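Local coordinates for CRISPR-associated protein, Cse1 family (Acidimicrobium ferrooxidans, PDB 4H3T) that probably serves as the large Cse1 subunit of a type I-E CRISPR Cascade complex, which takes part in defence against invading DNA, at residues A[429-433]-A[434-438]. The protein carries 1 engineered substitution. Sequence-based numbering, arbitrary orientation.
Sequences LSFHE and ESKRH
Arg437 reaches back from the single-turn helix 434-437 over the loop that leads into it, and its side chain ties Leu429, Phe431 and Glu433 together. CB and CG start against Glu433 O, CG at 3.3 Å, while the backbone N of Arg437 donates to that same oxygen at 2.9 Å, closing the helical turn that begins at the N-cap residue Glu433. CG also touches the CB of Phe431. With chi1 at -70° CG stands beside the backbone N, and the extended chain from there to NE carries the guanidinium across to the Phe431 carbonyl. NE donates to Phe431 O at 2.9 Å in an almost straight bond (178°); the oxygen lies in the guanidinium plane, although NE sits above the plane of the carbonyl. Leu429 CD2 rests over one face of the group, 3.7 Å from NH1. NH2 donates to a water that in turn donates to Leu429 O, and NH1 bonds to Tyr427 OH. A leucine in its place would probably leave Phe431 O without its straight N-H partner and the water without one of its anchors. On another side of the turn, Lys436 runs alongside Glu433, its bend at chi4 (63°) bringing NZ within 3.1 Å of OE1 in a salt bridge, and Phe431 lays a ring face on Lys436 O, CG at 3.8 Å. This surface turn joins strand 426-427 to strand 438-439 through helix 434-437, far from the chain's centre; His438 O bonds to Arg520 of helix 511-532, linking it to the C-terminal helices.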
ATOM      1  N   LEU A 429     -40.733 -20.040  24.798  1.00 51.24           N
ATOM      2  CA  LEU A 429     -41.866 -20.953  24.779  1.00 54.11           C
ATOM      3  C   LEU A 429     -43.007 -20.562  23.824  1.00 61.18           C
ATOM      4  O   LEU A 429     -43.903 -21.375  23.610  1.00 62.61           O
ATOM      5  CB  LEU A 429     -42.449 -21.105  26.191  1.00 55.19           C
ATOM      6  CG  LEU A 429     -41.600 -21.883  27.241  1.00 60.39           C
ATOM      7  CD1 LEU A 429     -42.147 -21.635  28.635  1.00 62.03           C
ATOM      8  CD2 LEU A 429     -41.674 -23.385  27.022  1.00 62.91           C
ATOM      9  N   SER A 430     -42.982 -19.386  23.223  1.00 60.50           N
ATOM     10  CA  SER A 430     -44.015 -19.032  22.245  1.00 61.37           C
ATOM     11  C   SER A 430     -43.686 -19.608  20.853  1.00 68.13           C
ATOM     12  O   SER A 430     -44.468 -19.377  19.923  1.00 69.66           O
ATOM     13  CB  SER A 430     -44.197 -17.532  22.164  1.00 61.16           C
ATOM     14  OG  SER A 430     -43.092 -16.955  21.501  1.00 64.03           O
ATOM     15  N   PHE A 431     -42.519 -20.303  20.690  1.00 60.36           N
ATOM     16  CA  PHE A 431     -42.178 -21.013  19.460  1.00 59.07           C
ATOM     17  C   PHE A 431     -42.430 -22.517  19.699  1.00 63.39           C
ATOM     18  O   PHE A 431     -42.445 -22.955  20.837  1.00 61.08           O
ATOM     19  CB  PHE A 431     -40.769 -20.728  18.991  1.00 59.32           C
ATOM     20  CG  PHE A 431     -40.610 -19.307  18.543  1.00 60.52           C
ATOM     21  CD1 PHE A 431     -40.802 -18.957  17.211  1.00 64.55           C
ATOM     22  CD2 PHE A 431     -40.262 -18.307  19.449  1.00 59.48           C
ATOM     23  CE1 PHE A 431     -40.623 -17.637  16.787  1.00 65.04           C
ATOM     24  CE2 PHE A 431     -40.116 -16.990  19.029  1.00 62.12           C
ATOM     25  CZ  PHE A 431     -40.236 -16.669  17.690  1.00 61.81           C
ATOM     26  N   HIS A 432     -42.714 -23.280  18.637  1.00 63.41           N
ATOM     27  CA  HIS A 432     -43.186 -24.660  18.758  1.00 64.32           C
ATOM     28  C   HIS A 432     -42.219 -25.676  18.206  1.00 63.37           C
ATOM     29  O   HIS A 432     -42.557 -26.838  18.117  1.00 63.33           O
ATOM     30  CB  HIS A 432     -44.555 -24.753  18.074  1.00 69.06           C
ATOM     31  CG  HIS A 432     -45.473 -23.635  18.502  1.00 75.27           C
ATOM     32  ND1 HIS A 432     -46.012 -23.587  19.788  1.00 78.37           N
ATOM     33  CD2 HIS A 432     -45.856 -22.519  17.829  1.00 78.53           C
ATOM     34  CE1 HIS A 432     -46.754 -22.485  19.835  1.00 77.98           C
ATOM     35  NE2 HIS A 432     -46.665 -21.793  18.692  1.00 78.85           N
ATOM     36  N   GLU A 433     -40.971 -25.272  17.992  1.00 60.74           N
ATOM     37  CA  GLU A 433     -39.881 -26.120  17.525  1.00 60.87           C
ATOM     38  C   GLU A 433     -38.699 -25.812  18.400  1.00 61.38           C
ATOM     39  O   GLU A 433     -38.430 -24.638  18.673  1.00 58.41           O
ATOM     40  CB  GLU A 433     -39.547 -25.833  16.025  1.00 63.10           C
ATOM     41  CG  GLU A 433     -40.615 -26.297  15.038  1.00 73.79           C
ATOM     42  CD  GLU A 433     -40.678 -25.513  13.734  1.00103.83           C
ATOM     43  OE1 GLU A 433     -39.674 -25.511  12.985  1.00 89.96           O
ATOM     44  OE2 GLU A 433     -41.734 -24.891  13.464  1.00100.92           O
ATOM     45  N   GLU A 434     -37.988 -26.828  18.812  1.00 58.20           N
ATOM     46  CA  GLU A 434     -36.855 -26.708  19.711  1.00 59.25           C
ATOM     47  C   GLU A 434     -35.756 -25.770  19.149  1.00 65.25           C
ATOM     48  O   GLU A 434     -35.261 -24.919  19.905  1.00 63.55           O
ATOM     49  CB  GLU A 434     -36.340 -28.153  20.040  1.00 60.93           C
ATOM     50  CG  GLU A 434     -35.347 -28.283  21.181  1.00 69.50           C
ATOM     51  CD  GLU A 434     -35.868 -27.906  22.555  1.00 77.33           C
ATOM     52  OE1 GLU A 434     -37.054 -27.517  22.649  1.00 58.22           O
ATOM     53  OE2 GLU A 434     -35.102 -28.021  23.546  1.00 72.47           O
ATOM     54  N   SER A 435     -35.475 -25.813  17.822  1.00 63.46           N
ATOM     55  CA  SER A 435     -34.497 -24.919  17.178  1.00 62.67           C
ATOM     56  C   SER A 435     -34.937 -23.438  17.238  1.00 63.24           C
ATOM     57  O   SER A 435     -34.117 -22.540  17.508  1.00 60.13           O
ATOM     58  CB  SER A 435     -34.307 -25.308  15.704  1.00 67.22           C
ATOM     59  OG  SER A 435     -35.499 -25.123  14.946  1.00 76.91           O
ATOM     60  N   LYS A 436     -36.221 -23.189  16.939  1.00 56.36           N
ATOM     61  CA  LYS A 436     -36.786 -21.841  16.987  1.00 54.35           C
ATOM     62  C   LYS A 436     -36.931 -21.321  18.423  1.00 53.35           C
ATOM     63  O   LYS A 436     -36.899 -20.125  18.608  1.00 51.58           O
ATOM     64  CB  LYS A 436     -38.151 -21.794  16.293  1.00 57.45           C
ATOM     65  CG  LYS A 436     -38.080 -21.974  14.768  1.00 74.17           C
ATOM     66  CD  LYS A 436     -39.469 -21.729  14.129  1.00 86.58           C
ATOM     67  CE  LYS A 436     -39.426 -21.516  12.633  1.00 97.70           C
ATOM     68  NZ  LYS A 436     -38.924 -22.704  11.889  1.00105.58           N
ATOM     69  N   ARG A 437     -37.069 -22.190  19.434  1.00 47.98           N
ATOM     70  CA  ARG A 437     -37.135 -21.707  20.829  1.00 46.43           C
ATOM     71  C   ARG A 437     -35.781 -21.118  21.284  1.00 46.87           C
ATOM     72  O   ARG A 437     -35.792 -20.215  22.098  1.00 47.37           O
ATOM     73  CB  ARG A 437     -37.550 -22.836  21.796  1.00 44.33           C
ATOM     74  CG  ARG A 437     -38.989 -23.261  21.653  1.00 46.24           C
ATOM     75  CD  ARG A 437     -39.397 -24.200  22.748  1.00 44.91           C
ATOM     76  NE  ARG A 437     -40.856 -24.389  22.794  1.00 45.93           N
ATOM     77  CZ  ARG A 437     -41.495 -25.187  23.640  1.00 48.31           C
ATOM     78  NH1 ARG A 437     -40.816 -25.945  24.498  1.00 47.78           N
ATOM     79  NH2 ARG A 437     -42.813 -25.264  23.614  1.00 43.40           N
ATOM     80  N   HIS A 438     -34.641 -21.648  20.781  1.00 43.04           N
ATOM     81  CA  HIS A 438     -33.303 -21.213  21.123  1.00 43.42           C
ATOM     82  C   HIS A 438     -32.965 -20.055  20.212  1.00 49.92           C
ATOM     83  O   HIS A 438     -32.517 -20.266  19.079  1.00 47.10           O
ATOM     84  CB  HIS A 438     -32.296 -22.345  20.951  1.00 45.30           C
ATOM     85  CG  HIS A 438     -32.410 -23.468  21.933  1.00 48.57           C
ATOM     86  ND1 HIS A 438     -33.263 -24.529  21.707  1.00 51.50           N
ATOM     87  CD2 HIS A 438     -31.725 -23.694  23.082  1.00 50.27           C
ATOM     88  CE1 HIS A 438     -33.136 -25.337  22.755  1.00 51.32           C
ATOM     89  NE2 HIS A 438     -32.205 -24.886  23.602  1.00 51.46           N
TER
HETATM   90  O   HOH W   1     -45.014 -23.629  22.555  1.00 77.27           O